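Local coordinates for extracellular solute-binding protein (Conexibacter woesei, PDB 4P98) that probably binds a small solute outside the cell membrane and delivers it to an ABC transporter, at residues Pro89-Ala94 with Arg113-Val118; Phe134-Leu139 with Ala165-Ala170; Ala42-Ala47 with Asp247-Tyr252. All coordinates share one frame; numbering follows the deposited sequence.

Contact 1 (Pro89-Ala94 with Arg113-Val118); sequences PILRVA and RLPPNV
Leu91 lays its two methyl branches over different parts of the segment 113-118: CD1 meets the guanidinium of Arg113, while CD2 sits 3.7 Å from CD of Pro115 and 4.0 Å from CG1 of Val118. Its side chain crosses those of Arg113, Pro115 and Val118 at about a right angle. CG stands anti to the carbonyl carbon (chi1 -60°), and the two methyls beyond it reach the loop that feeds strand 118-123, joining helix 84-94 to the sheet in one Rossmann-like alpha/beta lobe. Both NH1 and NH2 of Arg113 lie 3.7 Å from Leu91 CD1, and NH2 also forms a salt bridge with Glu88. One turn on from Leu91, Ala94 CB presses against Val118 CG2 at 3.4 Å, tighter than usual carbon contact. Asn117, inside the type I turn from Pro115 to Val118, donates from ND2 to Ala94 O at 3.1 Å. The N-H points almost straight at the oxygen (168°), which lies near the amide plane. ND2 also bonds to Val100 O. The apolar contacts set the distance between helix and loop, while the nearly straight Asn117 bond is likely to fix how the turn is rotated against the helix; the Arg113 charge is met by Glu88.

Contact 2 (Phe134-Leu139 with Ala165-Ala170); sequences FVAGSL and AGLKAA
The Phe134 ring receives Ala170 CB off-centre, 4.2 Å from the ring centroid and 29° from the normal, a CH-pi contact in which CD2 is the nearest ring atom at 3.7 Å. Gly166 O approaches the same ring obliquely, and Leu301 and Arg304 of helix 294-307 also touch the phenylalanine. This is close helix-to-helix packing in the lobe built on the five-stranded parallel sheet: helix 125-137 meets helix 154-170 through glycines, with CA atoms of Phe134 and Gly166 only 4.2 Å apart. A side chain on Gly166 would run into Phe134 N, and one on Gly137 into Ala170 CB. The backbones therefore touch directly, and Phe134 CA makes a CA-H...O contact with Gly166 O at 3.4 Å. Leu167 has its CG anti to the backbone N (chi1 179°); from there CD1 comes to 3.5 Å from Gly137 CA and reaches Ala136 CB as well. Ser138 folds back on the end of its helix, where OG donates to Phe134 O at 2.8 Å while standing near Ala170 CB. An alanine in place of Ser138 lacks this hydroxyl, and the loss of its bond to Phe134 O would probably weaken the hold of the residues after the helix on its last turn. Ala170 CB itself lies 3.5 Å from that same oxygen, Phe134 O.

Contact 3 (Ala42-Ala47 with Asp247-Tyr252); sequences AERLKA and DLLPTY
Arg44 and Leu249 cross at about a right angle where helix 34-45 packs against the beginning of helix 249-261, two helices beside the six-stranded parallel sheet. Leu249 CD2 stands 3.3 Å above the guanidinium plane and over its centre, with Arg44 CZ the nearest atom at 3.4 Å. The arginine chain is bent at chi3, and its NH2 is the nitrogen that faces Asp247. The Asp247 side chain also crosses that of Arg44 at about a right angle, yet the carboxylate and guanidinium planes are only 28° apart, and Asp247 OD1 forms a long salt bridge of 3.4 Å with Arg44 NH2 at the guanidinium edge. Two waters reinforce the pair. One accepts from Arg44 NH2 at 2.8 Å and donates to Asp247 OD1; the other donates to Asp247 OD2 and accepts a weak bond from Arg44 NH1. Asp247 OD1 also accepts from Leu249 N at 3.2 Å, a capping bond, made from above the carboxylate plane, across the turn that leads into helix 249-261.

Deeper in, Leu45 crosses Tyr252 at about a right angle and sets CD1 3.8 Å from Tyr252 CB; the same methyl meets Leu249 CD1 at 4.0 Å. The Tyr252 ring, which reaches Val80 of strand 78-82, turns its edge to the backbone N of Ala42, while Leu248 CB lies above one face toward the rim. One carboxylate thus serves the turn into a helix, an arginine and two waters, which would probably favour its charged form, while the leucines and tyrosine supply the apolar fit beneath.

The three contacts sample both lobes of a two-lobed alpha/beta binding protein. Contacts 1 and 3 belong to the lobe built on the six-stranded parallel sheet, with centres 21 Å apart and nearest atoms about 10 Å apart. Contact 2 joins helices of the lobe with the five-stranded sheet, its centre 39 Å from that of contact 1 and 30 Å from that of contact 3; contacts 1 and 2 lie on opposite sides of the chain's centre. Contact 3 joins segments 200 residues apart, and both other contacts fall within that interval of sequence. In relatives of this family the solute binds between the lobes, probably here as well.

Contact 1 (Pro89-Ala94 with Arg113-Val118)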
ATOM      1  N   PRO A  89       9.685   0.872 -18.529  1.00 16.11           N
ATOM      2  CA  PRO A  89       9.050   0.309 -19.734  1.00 16.39           C
ATOM      3  C   PRO A  89       7.817   1.088 -20.180  1.00 15.29           C
ATOM      4  O   PRO A  89       7.642   1.334 -21.379  1.00 16.19           O
ATOM      5  CB  PRO A  89       8.651  -1.099 -19.306  1.00 18.08           C
ATOM      6  CG  PRO A  89       9.512  -1.428 -18.153  1.00 18.71           C
ATOM      7  CD  PRO A  89      10.039  -0.172 -17.548  1.00 17.12           C
ATOM      8  N   ILE A  90       6.967   1.483 -19.231  1.00 13.29           N
ATOM      9  CA  ILE A  90       5.824   2.319 -19.575  1.00 13.00           C
ATOM     10  C   ILE A  90       6.279   3.588 -20.288  1.00 12.18           C
ATOM     11  O   ILE A  90       5.757   3.920 -21.344  1.00 13.24           O
ATOM     12  CB  ILE A  90       4.976   2.716 -18.353  1.00 12.71           C
ATOM     13  CG1 ILE A  90       4.212   1.514 -17.806  1.00 13.04           C
ATOM     14  CG2 ILE A  90       4.013   3.852 -18.717  1.00 12.94           C
ATOM     15  CD1 ILE A  90       3.006   1.117 -18.637  1.00 13.59           C
ATOM     16  N   LEU A  91       7.262   4.286 -19.730  1.00 11.54           N
ATOM     17  CA  LEU A  91       7.678   5.562 -20.316  1.00 14.04           C
ATOM     18  C   LEU A  91       8.268   5.397 -21.719  1.00 14.97           C
ATOM     19  O   LEU A  91       8.062   6.244 -22.571  1.00 15.33           O
ATOM     20  CB  LEU A  91       8.676   6.287 -19.417  1.00 15.26           C
ATOM     21  CG  LEU A  91       8.168   6.637 -18.018  1.00 16.26           C
ATOM     22  CD1 LEU A  91       9.312   7.172 -17.192  1.00 18.79           C
ATOM     23  CD2 LEU A  91       7.061   7.665 -18.099  1.00 18.21           C
ATOM     24  N   ARG A  92       8.990   4.303 -21.951  1.00 16.25           N
ATOM     25  CA  ARG A  92       9.602   4.051 -23.257  1.00 16.77           C
ATOM     26  C   ARG A  92       8.564   3.756 -24.339  1.00 16.02           C
ATOM     27  O   ARG A  92       8.618   4.324 -25.436  1.00 16.50           O
ATOM     28  CB  ARG A  92      10.599   2.890 -23.164  1.00 17.96           C
ATOM     29  CG  ARG A  92      11.774   3.131 -22.222  1.00 19.23           C
ATOM     30  CD  ARG A  92      12.765   1.990 -22.349  1.00 20.52           C
ATOM     31  NE  ARG A  92      13.363   2.058 -23.670  1.00 20.30           N
ATOM     32  CZ  ARG A  92      14.411   2.809 -23.981  1.00 20.25           C
ATOM     33  NH1 ARG A  92      15.032   3.526 -23.049  1.00 20.81           N
ATOM     34  NH2 ARG A  92      14.853   2.827 -25.229  1.00 21.20           N
ATOM     35  N   VAL A  93       7.612   2.883 -24.021  1.00 14.44           N
ATOM     36  CA  VAL A  93       6.596   2.483 -24.986  1.00 15.26           C
ATOM     37  C   VAL A  93       5.636   3.639 -25.258  1.00 15.23           C
ATOM     38  O   VAL A  93       5.195   3.814 -26.387  1.00 16.32           O
ATOM     39  CB  VAL A  93       5.860   1.201 -24.546  1.00 16.31           C
ATOM     40  CG1 VAL A  93       4.773   0.814 -25.539  1.00 17.91           C
ATOM     41  CG2 VAL A  93       6.859   0.058 -24.423  1.00 17.93           C
ATOM     42  N   ALA A  94       5.344   4.446 -24.239  1.00 14.24           N
ATOM     43  CA  ALA A  94       4.498   5.624 -24.421  1.00 15.27           C
ATOM     44  C   ALA A  94       4.934   6.496 -25.606  1.00 15.81           C
ATOM     45  O   ALA A  94       4.084   6.994 -26.341  1.00 17.27           O
ATOM     46  CB  ALA A  94       4.442   6.461 -23.140  1.00 16.58           C
ATOM     47  N   ARG A 113       9.452  13.607 -15.693  1.00 22.28           N
ATOM     48  CA  ARG A 113       9.853  12.730 -16.797  1.00 25.05           C
ATOM     49  C   ARG A 113       8.674  12.179 -17.606  1.00 24.35           C
ATOM     50  O   ARG A 113       8.846  11.267 -18.406  1.00 24.81           O
ATOM     51  CB  ARG A 113      10.705  11.590 -16.223  1.00 28.03           C
ATOM     52  CG  ARG A 113      11.848  12.098 -15.337  1.00 32.00           C
ATOM     53  CD  ARG A 113      12.587  10.973 -14.637  1.00 35.57           C
ATOM     54  NE  ARG A 113      12.928   9.962 -15.626  1.00 39.89           N
ATOM     55  CZ  ARG A 113      12.529   8.693 -15.615  1.00 37.98           C
ATOM     56  NH1 ARG A 113      11.801   8.205 -14.608  1.00 34.20           N
ATOM     57  NH2 ARG A 113      12.898   7.894 -16.618  1.00 38.68           N
ATOM     58  N   LEU A 114       7.486  12.741 -17.410  1.00 21.08           N
ATOM     59  CA  LEU A 114       6.277  12.248 -18.071  1.00 19.39           C
ATOM     60  C   LEU A 114       6.141  12.754 -19.504  1.00 20.28           C
ATOM     61  O   LEU A 114       6.063  13.963 -19.721  1.00 22.78           O
ATOM     62  CB  LEU A 114       5.032  12.685 -17.287  1.00 18.24           C
ATOM     63  CG  LEU A 114       4.892  12.150 -15.865  1.00 17.69           C
ATOM     64  CD1 LEU A 114       3.667  12.743 -15.176  1.00 18.30           C
ATOM     65  CD2 LEU A 114       4.793  10.633 -15.870  1.00 18.59           C
ATOM     66  N   PRO A 115       6.082  11.833 -20.486  1.00 19.43           N
ATOM     67  CA  PRO A 115       5.645  12.249 -21.813  1.00 20.80           C
ATOM     68  C   PRO A 115       4.207  12.791 -21.778  1.00 20.73           C
ATOM     69  O   PRO A 115       3.490  12.570 -20.792  1.00 20.65           O
ATOM     70  CB  PRO A 115       5.728  10.952 -22.642  1.00 20.92           C
ATOM     71  CG  PRO A 115       6.648  10.039 -21.891  1.00 20.82           C
ATOM     72  CD  PRO A 115       6.448  10.403 -20.440  1.00 20.43           C
ATOM     73  N   PRO A 116       3.773  13.490 -22.837  1.00 22.34           N
ATOM     74  CA  PRO A 116       2.441  14.112 -22.855  1.00 20.64           C
ATOM     75  C   PRO A 116       1.281  13.146 -22.684  1.00 16.76           C
ATOM     76  O   PRO A 116       0.177  13.577 -22.371  1.00 17.08           O
ATOM     77  CB  PRO A 116       2.359  14.756 -24.247  1.00 23.65           C
ATOM     78  CG  PRO A 116       3.772  14.879 -24.710  1.00 24.17           C
ATOM     79  CD  PRO A 116       4.494  13.710 -24.107  1.00 23.80           C
ATOM     80  N   ASN A 117       1.517  11.856 -22.918  1.00 14.92           N
ATOM     81  CA  ASN A 117       0.469  10.855 -22.818  1.00 15.42           C
ATOM     82  C   ASN A 117       0.598   9.920 -21.622  1.00 13.46           C
ATOM     83  O   ASN A 117      -0.007   8.843 -21.617  1.00 13.21           O
ATOM     84  CB  ASN A 117       0.362  10.038 -24.121  1.00 15.25           C
ATOM     85  CG  ASN A 117       1.636   9.274 -24.464  1.00 14.81           C
ATOM     86  OD1 ASN A 117       2.737   9.643 -24.043  1.00 14.41           O
ATOM     87  ND2 ASN A 117       1.493   8.226 -25.276  1.00 14.45           N
ATOM     88  N   VAL A 118       1.345  10.335 -20.599  1.00 12.67           N
ATOM     89  CA  VAL A 118       1.501   9.522 -19.406  1.00 13.32           C
ATOM     90  C   VAL A 118       1.098  10.313 -18.162  1.00 12.68           C
ATOM     91  O   VAL A 118       1.508  11.454 -18.000  1.00 13.87           O
ATOM     92  CB  VAL A 118       2.964   9.033 -19.236  1.00 13.72           C
ATOM     93  CG1 VAL A 118       3.056   8.045 -18.088  1.00 13.86           C
ATOM     94  CG2 VAL A 118       3.492   8.419 -20.536  1.00 13.67           C
TER

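Contact 2 (Phe134-Leu139 with Ala165-Ala170)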
ATOM      1  N   PHE A 134      -0.436   4.826  14.376  1.00 22.67           N
ATOM      2  CA  PHE A 134      -1.540   5.597  14.926  1.00 21.36           C
ATOM      3  C   PHE A 134      -2.714   4.708  15.336  1.00 21.43           C
ATOM      4  O   PHE A 134      -3.308   4.922  16.390  1.00 22.01           O
ATOM      5  CB  PHE A 134      -2.001   6.660  13.934  1.00 21.65           C
ATOM      6  CG  PHE A 134      -3.065   7.567  14.481  1.00 20.62           C
ATOM      7  CD1 PHE A 134      -4.400   7.266  14.311  1.00 22.91           C
ATOM      8  CD2 PHE A 134      -2.718   8.715  15.177  1.00 23.46           C
ATOM      9  CE1 PHE A 134      -5.388   8.104  14.826  1.00 24.70           C
ATOM     10  CE2 PHE A 134      -3.695   9.555  15.696  1.00 22.93           C
ATOM     11  CZ  PHE A 134      -5.027   9.247  15.515  1.00 22.96           C
ATOM     12  N   VAL A 135      -3.050   3.719  14.509  1.00 21.32           N
ATOM     13  CA  VAL A 135      -4.092   2.756  14.855  1.00 20.97           C
ATOM     14  C   VAL A 135      -3.676   1.966  16.091  1.00 24.23           C
ATOM     15  O   VAL A 135      -4.494   1.753  17.000  1.00 22.54           O
ATOM     16  CB  VAL A 135      -4.441   1.799  13.686  1.00 21.89           C
ATOM     17  CG1 VAL A 135      -5.315   0.646  14.148  1.00 20.92           C
ATOM     18  CG2 VAL A 135      -5.152   2.536  12.568  1.00 22.99           C
ATOM     19  N   ALA A 136      -2.410   1.545  16.138  1.00 21.07           N
ATOM     20  CA  ALA A 136      -1.888   0.822  17.294  1.00 22.28           C
ATOM     21  C   ALA A 136      -2.024   1.636  18.585  1.00 24.01           C
ATOM     22  O   ALA A 136      -2.374   1.099  19.631  1.00 24.87           O
ATOM     23  CB  ALA A 136      -0.432   0.439  17.073  1.00 21.90           C
ATOM     24  N   GLY A 137      -1.739   2.927  18.505  1.00 23.50           N
ATOM     25  CA  GLY A 137      -1.822   3.803  19.661  1.00 23.45           C
ATOM     26  C   GLY A 137      -3.238   4.200  20.041  1.00 21.73           C
ATOM     27  O   GLY A 137      -3.449   4.764  21.105  1.00 23.66           O
ATOM     28  N   SER A 138      -4.207   3.900  19.184  1.00 22.58           N
ATOM     29  CA  SER A 138      -5.608   4.229  19.432  1.00 25.26           C
ATOM     30  C   SER A 138      -6.394   3.106  20.109  1.00 29.03           C
ATOM     31  O   SER A 138      -7.568   3.282  20.411  1.00 26.98           O
ATOM     32  CB  SER A 138      -6.301   4.579  18.109  1.00 23.03           C
ATOM     33  OG  SER A 138      -5.728   5.744  17.540  1.00 24.01           O
ATOM     34  N   LEU A 139      -5.761   1.958  20.344  1.00 28.01           N
ATOM     35  CA  LEU A 139      -6.472   0.778  20.828  1.00 26.82           C
ATOM     36  C   LEU A 139      -6.654   0.832  22.340  1.00 29.99           C
ATOM     37  O   LEU A 139      -6.040   1.652  23.010  1.00 28.82           O
ATOM     38  CB  LEU A 139      -5.707  -0.495  20.456  1.00 26.48           C
ATOM     39  CG  LEU A 139      -5.430  -0.704  18.975  1.00 23.84           C
ATOM     40  CD1 LEU A 139      -4.577  -1.956  18.792  1.00 24.51           C
ATOM     41  CD2 LEU A 139      -6.723  -0.796  18.175  1.00 24.24           C
ATOM     42  N   ALA A 165       6.467   6.905  15.087  1.00 24.08           N
ATOM     43  CA  ALA A 165       5.918   8.254  15.179  1.00 21.68           C
ATOM     44  C   ALA A 165       4.402   8.275  15.343  1.00 19.58           C
ATOM     45  O   ALA A 165       3.875   9.026  16.166  1.00 24.16           O
ATOM     46  CB  ALA A 165       6.338   9.084  13.968  1.00 21.27           C
ATOM     47  N   GLY A 166       3.699   7.461  14.567  1.00 17.59           N
ATOM     48  CA  GLY A 166       2.250   7.333  14.689  1.00 20.93           C
ATOM     49  C   GLY A 166       1.822   6.843  16.058  1.00 23.59           C
ATOM     50  O   GLY A 166       0.846   7.344  16.641  1.00 21.64           O
ATOM     51  N   LEU A 167       2.561   5.861  16.570  1.00 23.37           N
ATOM     52  CA  LEU A 167       2.291   5.304  17.891  1.00 23.64           C
ATOM     53  C   LEU A 167       2.537   6.340  18.984  1.00 23.53           C
ATOM     54  O   LEU A 167       1.722   6.474  19.894  1.00 23.99           O
ATOM     55  CB  LEU A 167       3.151   4.062  18.145  1.00 22.15           C
ATOM     56  CG  LEU A 167       2.974   3.400  19.519  1.00 20.74           C
ATOM     57  CD1 LEU A 167       1.546   2.923  19.705  1.00 19.12           C
ATOM     58  CD2 LEU A 167       3.950   2.239  19.634  1.00 22.55           C
ATOM     59  N   LYS A 168       3.652   7.063  18.889  1.00 25.82           N
ATOM     60  CA  LYS A 168       3.977   8.104  19.860  1.00 30.01           C
ATOM     61  C   LYS A 168       2.906   9.200  19.869  1.00 30.67           C
ATOM     62  O   LYS A 168       2.569   9.718  20.927  1.00 29.62           O
ATOM     63  CB  LYS A 168       5.347   8.713  19.575  1.00 31.16           C
ATOM     64  CG  LYS A 168       5.803   9.718  20.620  1.00 33.68           C
ATOM     65  CD  LYS A 168       7.143  10.317  20.247  1.00 37.57           C
ATOM     66  CE  LYS A 168       7.543  11.421  21.210  1.00 39.09           C
ATOM     67  NZ  LYS A 168       8.866  11.987  20.848  1.00 41.62           N
ATOM     68  N   ALA A 169       2.366   9.526  18.699  1.00 30.95           N
ATOM     69  CA  ALA A 169       1.343  10.560  18.585  1.00 30.66           C
ATOM     70  C   ALA A 169       0.046  10.126  19.256  1.00 28.63           C
ATOM     71  O   ALA A 169      -0.535  10.882  20.026  1.00 32.08           O
ATOM     72  CB  ALA A 169       1.094  10.919  17.126  1.00 30.66           C
ATOM     73  N   ALA A 170      -0.403   8.911  18.977  1.00 25.42           N
ATOM     74  CA  ALA A 170      -1.672   8.438  19.511  1.00 26.12           C
ATOM     75  C   ALA A 170      -1.571   7.926  20.950  1.00 26.77           C
ATOM     76  O   ALA A 170      -2.555   7.976  21.690  1.00 26.51           O
ATOM     77  CB  ALA A 170      -2.268   7.372  18.614  1.00 24.94           C
TER

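Contact 3 (Ala42-Ala47 with Asp247-Tyr252)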
ATOM      1  N   ALA A  42      -9.027  -2.122 -10.029  1.00 15.12           N
ATOM      2  CA  ALA A  42      -9.399  -2.448 -11.396  1.00 17.00           C
ATOM      3  C   ALA A  42     -10.738  -3.201 -11.476  1.00 17.96           C
ATOM      4  O   ALA A  42     -11.540  -2.950 -12.385  1.00 19.12           O
ATOM      5  CB  ALA A  42      -8.289  -3.233 -12.080  1.00 18.64           C
ATOM      6  N   GLU A  43     -10.976  -4.115 -10.538  1.00 18.49           N
ATOM      7  CA  GLU A  43     -12.268  -4.798 -10.443  1.00 20.91           C
ATOM      8  C   GLU A  43     -13.393  -3.790 -10.218  1.00 19.46           C
ATOM      9  O   GLU A  43     -14.400  -3.828 -10.907  1.00 18.76           O
ATOM     10  CB  GLU A  43     -12.275  -5.834  -9.309  1.00 24.85           C
ATOM     11  CG  GLU A  43     -11.824  -7.216  -9.732  1.00 31.87           C
ATOM     12  CD  GLU A  43     -12.722  -7.806 -10.810  1.00 36.61           C
ATOM     13  OE1 GLU A  43     -13.892  -8.135 -10.515  1.00 44.88           O
ATOM     14  OE2 GLU A  43     -12.259  -7.932 -11.957  1.00 40.88           O
ATOM     15  N   ARG A  44     -13.208  -2.887  -9.264  1.00 17.84           N
ATOM     16  CA  ARG A  44     -14.221  -1.876  -8.976  1.00 18.42           C
ATOM     17  C   ARG A  44     -14.440  -0.921 -10.150  1.00 18.62           C
ATOM     18  O   ARG A  44     -15.538  -0.385 -10.301  1.00 19.43           O
ATOM     19  CB  ARG A  44     -13.877  -1.099  -7.702  1.00 19.56           C
ATOM     20  CG  ARG A  44     -13.902  -1.960  -6.447  1.00 22.79           C
ATOM     21  CD  ARG A  44     -13.223  -1.265  -5.283  1.00 27.74           C
ATOM     22  NE  ARG A  44     -14.075  -0.236  -4.682  1.00 29.42           N
ATOM     23  CZ  ARG A  44     -13.635   0.863  -4.061  1.00 34.12           C
ATOM     24  NH1 ARG A  44     -14.524   1.715  -3.547  1.00 33.80           N
ATOM     25  NH2 ARG A  44     -12.319   1.130  -3.956  1.00 33.84           N
ATOM     26  N   LEU A  45     -13.413  -0.726 -10.981  1.00 16.54           N
ATOM     27  CA  LEU A  45     -13.496   0.161 -12.148  1.00 16.53           C
ATOM     28  C   LEU A  45     -14.422  -0.374 -13.244  1.00 16.85           C
ATOM     29  O   LEU A  45     -14.897   0.392 -14.075  1.00 18.14           O
ATOM     30  CB  LEU A  45     -12.106   0.397 -12.730  1.00 16.40           C
ATOM     31  CG  LEU A  45     -11.912   1.523 -13.738  1.00 17.17           C
ATOM     32  CD1 LEU A  45     -12.027   2.874 -13.039  1.00 17.60           C
ATOM     33  CD2 LEU A  45     -10.550   1.392 -14.410  1.00 16.47           C
ATOM     34  N   LYS A  46     -14.690  -1.676 -13.245  1.00 18.43           N
ATOM     35  CA  LYS A  46     -15.633  -2.258 -14.218  1.00 21.17           C
ATOM     36  C   LYS A  46     -17.011  -1.586 -14.171  1.00 21.03           C
ATOM     37  O   LYS A  46     -17.677  -1.448 -15.196  1.00 20.82           O
ATOM     38  CB  LYS A  46     -15.752  -3.763 -14.008  1.00 23.80           C
ATOM     39  CG  LYS A  46     -14.426  -4.467 -14.252  1.00 27.27           C
ATOM     40  CD  LYS A  46     -14.501  -5.977 -14.116  1.00 30.62           C
ATOM     41  CE  LYS A  46     -13.137  -6.571 -14.433  1.00 32.08           C
ATOM     42  NZ  LYS A  46     -13.171  -8.062 -14.377  1.00 38.46           N
ATOM     43  N   ALA A  47     -17.416  -1.138 -12.987  1.00 20.36           N
ATOM     44  CA  ALA A  47     -18.684  -0.418 -12.822  1.00 22.16           C
ATOM     45  C   ALA A  47     -18.682   0.966 -13.472  1.00 21.38           C
ATOM     46  O   ALA A  47     -19.738   1.531 -13.708  1.00 20.01           O
ATOM     47  CB  ALA A  47     -19.028  -0.295 -11.346  1.00 23.00           C
ATOM     48  N   ASP A 247      -5.685   3.177  -2.023  1.00 14.48           N
ATOM     49  CA  ASP A 247      -6.926   3.145  -2.783  1.00 14.25           C
ATOM     50  C   ASP A 247      -6.667   3.791  -4.128  1.00 14.39           C
ATOM     51  O   ASP A 247      -6.642   5.033  -4.244  1.00 16.27           O
ATOM     52  CB  ASP A 247      -8.046   3.884  -2.040  1.00 14.89           C
ATOM     53  CG  ASP A 247      -9.380   3.813  -2.771  1.00 16.77           C
ATOM     54  OD1 ASP A 247      -9.510   3.060  -3.767  1.00 17.32           O
ATOM     55  OD2 ASP A 247     -10.304   4.546  -2.362  1.00 18.41           O
ATOM     56  N   LEU A 248      -6.486   2.963  -5.152  1.00 13.45           N
ATOM     57  CA  LEU A 248      -6.193   3.473  -6.491  1.00 13.45           C
ATOM     58  C   LEU A 248      -7.438   3.795  -7.301  1.00 12.73           C
ATOM     59  O   LEU A 248      -7.323   4.331  -8.404  1.00 12.77           O
ATOM     60  CB  LEU A 248      -5.307   2.495  -7.250  1.00 13.95           C
ATOM     61  CG  LEU A 248      -3.824   2.689  -6.902  1.00 15.61           C
ATOM     62  CD1 LEU A 248      -3.040   1.405  -7.074  1.00 17.67           C
ATOM     63  CD2 LEU A 248      -3.223   3.802  -7.749  1.00 16.77           C
ATOM     64  N   LEU A 249      -8.621   3.478  -6.774  1.00 12.68           N
ATOM     65  CA  LEU A 249      -9.847   3.635  -7.563  1.00 12.48           C
ATOM     66  C   LEU A 249     -10.080   5.093  -7.993  1.00 11.68           C
ATOM     67  O   LEU A 249     -10.322   5.320  -9.162  1.00 11.60           O
ATOM     68  CB  LEU A 249     -11.079   3.024  -6.878  1.00 12.27           C
ATOM     69  CG  LEU A 249     -12.366   3.159  -7.691  1.00 12.56           C
ATOM     70  CD1 LEU A 249     -12.291   2.441  -9.033  1.00 12.73           C
ATOM     71  CD2 LEU A 249     -13.556   2.672  -6.885  1.00 14.82           C
ATOM     72  N   PRO A 250      -9.965   6.080  -7.074  1.00 12.09           N
ATOM     73  CA  PRO A 250     -10.165   7.476  -7.546  1.00 12.16           C
ATOM     74  C   PRO A 250      -9.205   7.878  -8.675  1.00 12.68           C
ATOM     75  O   PRO A 250      -9.613   8.547  -9.642  1.00 12.24           O
ATOM     76  CB  PRO A 250      -9.907   8.310  -6.295  1.00 12.61           C
ATOM     77  CG  PRO A 250     -10.328   7.409  -5.169  1.00 13.11           C
ATOM     78  CD  PRO A 250      -9.913   6.011  -5.602  1.00 12.01           C
ATOM     79  N   THR A 251      -7.949   7.451  -8.570  1.00 12.21           N
ATOM     80  CA  THR A 251      -6.968   7.715  -9.616  1.00 12.00           C
ATOM     81  C   THR A 251      -7.392   7.074 -10.946  1.00 11.58           C
ATOM     82  O   THR A 251      -7.389   7.727 -11.986  1.00 10.92           O
ATOM     83  CB  THR A 251      -5.566   7.236  -9.197  1.00 11.84           C
ATOM     84  OG1 THR A 251      -5.146   7.954  -8.032  1.00 13.21           O
ATOM     85  CG2 THR A 251      -4.551   7.442 -10.321  1.00 12.24           C
ATOM     86  N   TYR A 252      -7.769   5.801 -10.908  1.00 11.44           N
ATOM     87  CA  TYR A 252      -8.225   5.105 -12.109  1.00 11.62           C
ATOM     88  C   TYR A 252      -9.490   5.714 -12.713  1.00 11.58           C
ATOM     89  O   TYR A 252      -9.629   5.795 -13.938  1.00 11.82           O
ATOM     90  CB  TYR A 252      -8.486   3.627 -11.801  1.00 11.80           C
ATOM     91  CG  TYR A 252      -7.242   2.757 -11.582  1.00 12.14           C
ATOM     92  CD1 TYR A 252      -5.950   3.278 -11.632  1.00 13.28           C
ATOM     93  CD2 TYR A 252      -7.381   1.405 -11.289  1.00 13.18           C
ATOM     94  CE1 TYR A 252      -4.839   2.467 -11.403  1.00 13.15           C
ATOM     95  CE2 TYR A 252      -6.282   0.591 -11.067  1.00 13.30           C
ATOM     96  CZ  TYR A 252      -5.010   1.126 -11.127  1.00 13.44           C
ATOM     97  OH  TYR A 252      -3.912   0.305 -10.900  1.00 13.85           O
TER
HETATM   98  O   HOH W   1     -12.688   4.470  -3.599  1.00 22.85           O
HETATM   99  O   HOH W   2      -9.719   0.232  -4.475  1.00 28.45           O